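Local atomic coordinates of F-actin-capping protein subunit alpha (Plasmodium berghei, PDB entry 7A0H), a protein that probably binds the fast-growing barbed ends of actin filaments without needing calcium, blocking subunit exchange there without severing the filament. Residues S161-E166 with N172-I177; H82-I87 with A119-L124. One frame throughout, in Å; residues are numbered along the deposited sequence.

Contact 1: residues S161-E166 with N172-I177; sequences SVYASE and NLFLLI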
loop_
_atom_site.group_PDB
_atom_site.type_symbol
_atom_site.label_atom_id
_atom_site.label_comp_id
_atom_site.label_asym_id
_atom_site.label_seq_id
_atom_site.Cartn_x
_atom_site.Cartn_y
_atom_site.Cartn_z
ATOM N N SER A 161 -13.919 17.196 -18.848
ATOM C CA SER A 161 -13.504 18.496 -19.335
ATOM C C SER A 161 -12.754 18.275 -20.607
ATOM O O SER A 161 -12.148 17.233 -20.751
ATOM C CB SER A 161 -12.564 19.193 -18.286
ATOM O OG SER A 161 -12.185 20.432 -18.825
ATOM N N VAL A 162 -12.711 19.258 -21.499
ATOM C CA VAL A 162 -11.799 19.156 -22.634
ATOM C C VAL A 162 -10.964 20.437 -22.707
ATOM O O VAL A 162 -11.518 21.554 -22.666
ATOM C CB VAL A 162 -12.516 18.901 -23.992
ATOM C CG1 VAL A 162 -11.452 18.695 -25.048
ATOM C CG2 VAL A 162 -13.384 17.527 -24.036
ATOM N N TYR A 163 -9.638 20.266 -22.884
ATOM C CA TYR A 163 -8.679 21.365 -22.919
ATOM C C TYR A 163 -7.993 21.470 -24.275
ATOM O O TYR A 163 -7.621 20.454 -24.870
ATOM C CB TYR A 163 -7.512 21.208 -21.827
ATOM C CG TYR A 163 -8.005 20.972 -20.436
ATOM C CD1 TYR A 163 -8.217 22.052 -19.548
ATOM C CD2 TYR A 163 -8.339 19.712 -20.028
ATOM C CE1 TYR A 163 -8.751 21.861 -18.285
ATOM C CE2 TYR A 163 -8.827 19.485 -18.729
ATOM C CZ TYR A 163 -9.027 20.537 -17.861
ATOM O OH TYR A 163 -9.549 20.307 -16.579
ATOM N N ALA A 164 -7.743 22.690 -24.734
ATOM C CA ALA A 164 -7.159 22.853 -26.068
ATOM C C ALA A 164 -5.948 23.760 -26.046
ATOM O O ALA A 164 -5.964 24.808 -25.381
ATOM C CB ALA A 164 -8.138 23.477 -27.031
ATOM N N SER A 165 -4.912 23.368 -26.793
ATOM C CA SER A 165 -3.723 24.210 -26.938
ATOM C C SER A 165 -3.192 24.026 -28.346
ATOM O O SER A 165 -3.580 23.084 -29.060
ATOM C CB SER A 165 -2.628 23.885 -25.879
ATOM O OG SER A 165 -2.350 22.467 -25.882
ATOM N N GLU A 166 -2.256 24.887 -28.718
ATOM C CA GLU A 166 -1.838 25.080 -30.108
ATOM C C GLU A 166 -0.322 25.273 -30.084
ATOM O O GLU A 166 0.147 26.353 -29.740
ATOM C CB GLU A 166 -2.542 26.280 -30.723
ATOM C CG GLU A 166 -1.783 26.958 -31.887
ATOM C CD GLU A 166 -2.709 27.714 -32.836
ATOM O OE1 GLU A 166 -3.863 28.024 -32.430
ATOM O OE2 GLU A 166 -2.290 27.975 -33.994
ATOM N N ASN A 172 -3.951 20.547 -30.220
ATOM C CA ASN A 172 -3.878 19.494 -29.225
ATOM C C ASN A 172 -5.148 19.522 -28.406
ATOM O O ASN A 172 -5.666 20.589 -28.058
ATOM C CB ASN A 172 -2.643 19.638 -28.324
ATOM C CG ASN A 172 -2.504 18.468 -27.391
ATOM O OD1 ASN A 172 -1.850 17.456 -27.710
ATOM N ND2 ASN A 172 -3.206 18.539 -26.258
ATOM N N LEU A 173 -5.705 18.378 -28.204
ATOM C CA LEU A 173 -6.868 18.300 -27.353
ATOM C C LEU A 173 -6.645 17.210 -26.314
ATOM O O LEU A 173 -6.211 16.090 -26.637
ATOM C CB LEU A 173 -8.102 18.028 -28.176
ATOM C CG LEU A 173 -8.676 19.057 -29.145
ATOM C CD1 LEU A 173 -9.603 18.183 -30.083
ATOM C CD2 LEU A 173 -9.460 20.118 -28.491
ATOM N N PHE A 174 -7.024 17.532 -25.099
ATOM C CA PHE A 174 -6.870 16.654 -23.975
ATOM C C PHE A 174 -8.241 16.507 -23.390
ATOM O O PHE A 174 -8.865 17.519 -23.035
ATOM C CB PHE A 174 -5.910 17.225 -22.981
ATOM C CG PHE A 174 -5.609 16.292 -21.800
ATOM C CD1 PHE A 174 -4.817 15.183 -21.994
ATOM C CD2 PHE A 174 -6.126 16.539 -20.526
ATOM C CE1 PHE A 174 -4.495 14.324 -20.937
ATOM C CE2 PHE A 174 -5.805 15.686 -19.422
ATOM C CZ PHE A 174 -4.985 14.602 -19.624
ATOM N N LEU A 175 -8.726 15.257 -23.384
ATOM C CA LEU A 175 -10.094 14.922 -22.977
ATOM C C LEU A 175 -9.952 14.102 -21.731
ATOM O O LEU A 175 -9.128 13.164 -21.705
ATOM C CB LEU A 175 -10.871 14.084 -24.034
ATOM C CG LEU A 175 -11.162 14.651 -25.436
ATOM C CD1 LEU A 175 -9.949 14.410 -26.298
ATOM C CD2 LEU A 175 -12.459 14.094 -26.103
ATOM N N LEU A 176 -10.809 14.382 -20.757
ATOM C CA LEU A 176 -10.618 13.831 -19.414
ATOM C C LEU A 176 -11.936 13.602 -18.690
ATOM O O LEU A 176 -12.834 14.491 -18.633
ATOM C CB LEU A 176 -9.778 14.801 -18.569
ATOM C CG LEU A 176 -9.461 14.484 -17.076
ATOM C CD1 LEU A 176 -8.576 13.256 -16.976
ATOM C CD2 LEU A 176 -8.720 15.744 -16.450
ATOM N N ILE A 177 -12.046 12.384 -18.152
ATOM C CA ILE A 177 -13.195 12.004 -17.321
ATOM C C ILE A 177 -12.695 11.601 -15.914
ATOM O O ILE A 177 -11.777 10.777 -15.800
ATOM C CB ILE A 177 -13.996 10.836 -17.905
ATOM C CG1 ILE A 177 -14.450 11.125 -19.335
ATOM C CG2 ILE A 177 -15.243 10.564 -17.008
ATOM C CD1 ILE A 177 -15.169 9.794 -20.089
HETATM O O HOH W 1 -4.508 20.462 -24.830
#
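Tyr163 and Phe174 face each other as a hydrogen-bonded pair of an antiparallel beta hairpin, and each gives and takes one backbone bond: Tyr163 N donates to Phe174 O at 2.9 Å in a nearly straight bond (171°). Their side chains leave the same face of the sheet and run side by side. Tyr163 CD2 meets the edge of the Phe174 ring, in its plane, with 3.9 Å to Phe174 CD2. One face of the tyrosine ring receives Ser161 OG, two residues back along its own strand. On the other face of the sheet, Val162 lies alongside Leu175, Val162 CG2 standing 3.9 Å from Leu175 CG, while Leu173 CD2 lies 3.9 Å from Ala164 CB. Toward the turn, a water accepts from Asn172 ND2 at 2.7 Å, donates to Tyr163 O and bonds to Ser165 OG. With CG anti to the backbone N (chi1 -174°), the Asn172 amide is placed so that ND2 meets this water while OD1 is held by Asn197 ND2 of the next strand. Backbone bonds continue from Leu173 and Leu175 to strand 187-200. The Leu173 and Leu175 face packs against helix 243-266, with Leu173 also on Cys120 of helix 112-131.

Contact 2: residues H82-I87 with A119-L124; sequences HPNLKI and ACNNKL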
loop_
_atom_site.group_PDB
_atom_site.type_symbol
_atom_site.label_atom_id
_atom_site.label_comp_id
_atom_site.label_asym_id
_atom_site.label_seq_id
_atom_site.Cartn_x
_atom_site.Cartn_y
_atom_site.Cartn_z
ATOM N N HIS A 82 -10.477 26.481 -16.071
ATOM C CA HIS A 82 -11.720 25.785 -16.361
ATOM C C HIS A 82 -12.142 26.147 -17.809
ATOM O O HIS A 82 -12.592 27.263 -18.042
ATOM C CB HIS A 82 -12.789 26.208 -15.364
ATOM C CG HIS A 82 -14.051 25.413 -15.465
ATOM N ND1 HIS A 82 -14.970 25.609 -16.467
ATOM C CD2 HIS A 82 -14.591 24.503 -14.616
ATOM C CE1 HIS A 82 -16.043 24.875 -16.214
ATOM N NE2 HIS A 82 -15.829 24.176 -15.115
ATOM N N PRO A 83 -11.976 25.263 -18.789
ATOM C CA PRO A 83 -12.132 25.683 -20.200
ATOM C C PRO A 83 -13.564 26.030 -20.619
ATOM O O PRO A 83 -13.769 26.879 -21.497
ATOM C CB PRO A 83 -11.557 24.505 -20.989
ATOM C CG PRO A 83 -11.457 23.396 -20.049
ATOM C CD PRO A 83 -11.194 24.014 -18.684
ATOM N N ASN A 84 -14.564 25.459 -19.999
ATOM C CA ASN A 84 -15.890 25.919 -20.359
ATOM C C ASN A 84 -16.268 27.238 -19.765
ATOM O O ASN A 84 -16.919 28.034 -20.440
ATOM C CB ASN A 84 -16.932 24.869 -20.039
ATOM C CG ASN A 84 -16.847 23.708 -21.015
ATOM O OD1 ASN A 84 -16.085 23.764 -22.024
ATOM N ND2 ASN A 84 -17.486 22.620 -20.672
ATOM N N LEU A 85 -15.960 27.486 -18.472
ATOM C CA LEU A 85 -16.291 28.790 -17.910
ATOM C C LEU A 85 -15.333 29.896 -18.328
ATOM O O LEU A 85 -15.674 31.077 -18.147
ATOM C CB LEU A 85 -16.361 28.732 -16.359
ATOM C CG LEU A 85 -17.457 27.789 -15.868
ATOM C CD1 LEU A 85 -17.344 27.413 -14.444
ATOM C CD2 LEU A 85 -18.784 28.452 -16.085
ATOM N N LYS A 86 -14.141 29.564 -18.835
ATOM C CA LYS A 86 -13.188 30.595 -19.225
ATOM C C LYS A 86 -12.761 31.396 -18.000
ATOM O O LYS A 86 -12.947 32.610 -17.899
ATOM C CB LYS A 86 -13.805 31.489 -20.299
ATOM C CG LYS A 86 -14.126 30.747 -21.644
ATOM C CD LYS A 86 -12.821 30.130 -22.213
ATOM C CE LYS A 86 -12.951 29.625 -23.668
ATOM N NZ LYS A 86 -13.780 28.393 -23.824
ATOM N N ILE A 87 -12.146 30.683 -17.080
ATOM C CA ILE A 87 -11.828 31.156 -15.737
ATOM C C ILE A 87 -10.519 30.483 -15.371
ATOM O O ILE A 87 -10.337 29.294 -15.684
ATOM C CB ILE A 87 -12.959 30.780 -14.771
ATOM C CG1 ILE A 87 -13.877 31.963 -14.569
ATOM C CG2 ILE A 87 -12.402 30.139 -13.512
ATOM C CD1 ILE A 87 -15.154 31.523 -13.857
ATOM N N ALA A 119 -16.936 20.972 -29.506
ATOM C CA ALA A 119 -17.566 19.755 -30.012
ATOM C C ALA A 119 -17.096 18.537 -29.215
ATOM O O ALA A 119 -17.890 17.657 -28.834
ATOM C CB ALA A 119 -17.214 19.541 -31.501
ATOM N N CYS A 120 -15.793 18.422 -29.006
ATOM C CA CYS A 120 -15.364 17.300 -28.193
ATOM C C CYS A 120 -15.938 17.369 -26.785
ATOM O O CYS A 120 -16.273 16.329 -26.216
ATOM C CB CYS A 120 -13.890 17.233 -28.115
ATOM S SG CYS A 120 -13.013 16.731 -29.633
ATOM N N ASN A 121 -16.171 18.575 -26.269
ATOM C CA ASN A 121 -16.727 18.721 -24.930
ATOM C C ASN A 121 -18.160 18.199 -24.883
ATOM O O ASN A 121 -18.551 17.475 -23.952
ATOM C CB ASN A 121 -16.690 20.210 -24.516
ATOM C CG ASN A 121 -17.434 20.455 -23.237
ATOM O OD1 ASN A 121 -16.930 20.130 -22.172
ATOM N ND2 ASN A 121 -18.671 20.928 -23.335
ATOM N N ASN A 122 -18.985 18.615 -25.852
ATOM C CA ASN A 122 -20.383 18.167 -25.895
ATOM C C ASN A 122 -20.523 16.663 -26.048
ATOM O O ASN A 122 -21.374 16.047 -25.396
ATOM C CB ASN A 122 -21.115 18.820 -27.067
ATOM C CG ASN A 122 -21.043 20.299 -26.968
ATOM O OD1 ASN A 122 -20.658 20.806 -25.894
ATOM N ND2 ASN A 122 -21.387 20.999 -28.024
ATOM N N LYS A 123 -19.690 16.052 -26.887
ATOM C CA LYS A 123 -19.815 14.607 -27.064
ATOM C C LYS A 123 -19.337 13.876 -25.793
ATOM O O LYS A 123 -19.912 12.842 -25.423
ATOM C CB LYS A 123 -18.928 14.122 -28.209
ATOM C CG LYS A 123 -19.299 14.589 -29.609
ATOM C CD LYS A 123 -20.787 14.594 -29.843
ATOM C CE LYS A 123 -21.123 15.167 -31.273
ATOM N NZ LYS A 123 -22.631 15.149 -31.407
ATOM N N LEU A 124 -18.286 14.426 -25.118
ATOM C CA LEU A 124 -17.778 13.836 -23.859
ATOM C C LEU A 124 -18.841 13.893 -22.805
ATOM O O LEU A 124 -19.181 12.894 -22.192
ATOM C CB LEU A 124 -16.543 14.552 -23.351
ATOM C CG LEU A 124 -15.747 13.839 -22.223
ATOM C CD1 LEU A 124 -15.078 12.491 -22.626
ATOM C CD2 LEU A 124 -14.631 14.826 -21.733
HETATM O O HOH W 2 -14.761 21.309 -21.350
#
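The tight turn between strands 79-82 and 87-92 lies against helix 112-131, and between residues 82-87 and 119-124 the contact is one pair of asparagines, an example of how a small polar contact can join two separate elements of a fold. Asn84 ND2 donates to Asn121 OD1 at 3.0 Å, almost straight at 172°. The two side chains come from opposite directions and their amide planes stand 89° apart. The acceptor lies close to the plane of the Asn84 amide, whereas the donor sits above the carbonyl plane of Asn121 and off its lone pairs. Asn121 OD1 also accepts from a water at 2.6 Å, and that water makes a weak bond to Asn84 OD1, adding a bridge beside the direct bond. Two second-shell bonds help set the amides: Arg117 NH1, one helical turn before Asn121, binds Asn84 OD1, and Asn121 ND2 donates to Asn122 OD1 at 3.2 Å.

The turn that presents Asn84 is braced from within. Leu85 N donates to His82 ND1 at 2.9 Å, close to the imidazole plane, and Lys86 NZ bonds to Pro83 O at 2.8 Å while forming a salt bridge with Glu114 of the same helix as Arg117. Lys86 N returns to His82 O, and His82 N bonds to Ile87 O. Lys86, with both backbone angles positive, and Ile87 together face His82, the arrangement of a G1 beta bulge closing a beta hairpin.

The two contacts adjoin, their centres about 9 Å apart, and strand 154-167 lies against both partners of contact 2. Pro83 of the turn rests on the outermost strand of the sheet within this chain: its CD is 3.3 Å from Tyr163 CE1 and its CG 3.3 Å from Ser161 OG. From the helix, Leu124 CD2 approaches Ser161 O at 3.6 Å. Arg117 adds a polar tie, since its NH1 bonds both to Val162 O of contact 1 and to Asn84 OD1 of contact 2. Turn, helix and hairpin edge thus meet in one corner of the subunit, where side-chain hydrogen bonds accompany the packing of Pro83 and Leu124 against the strand.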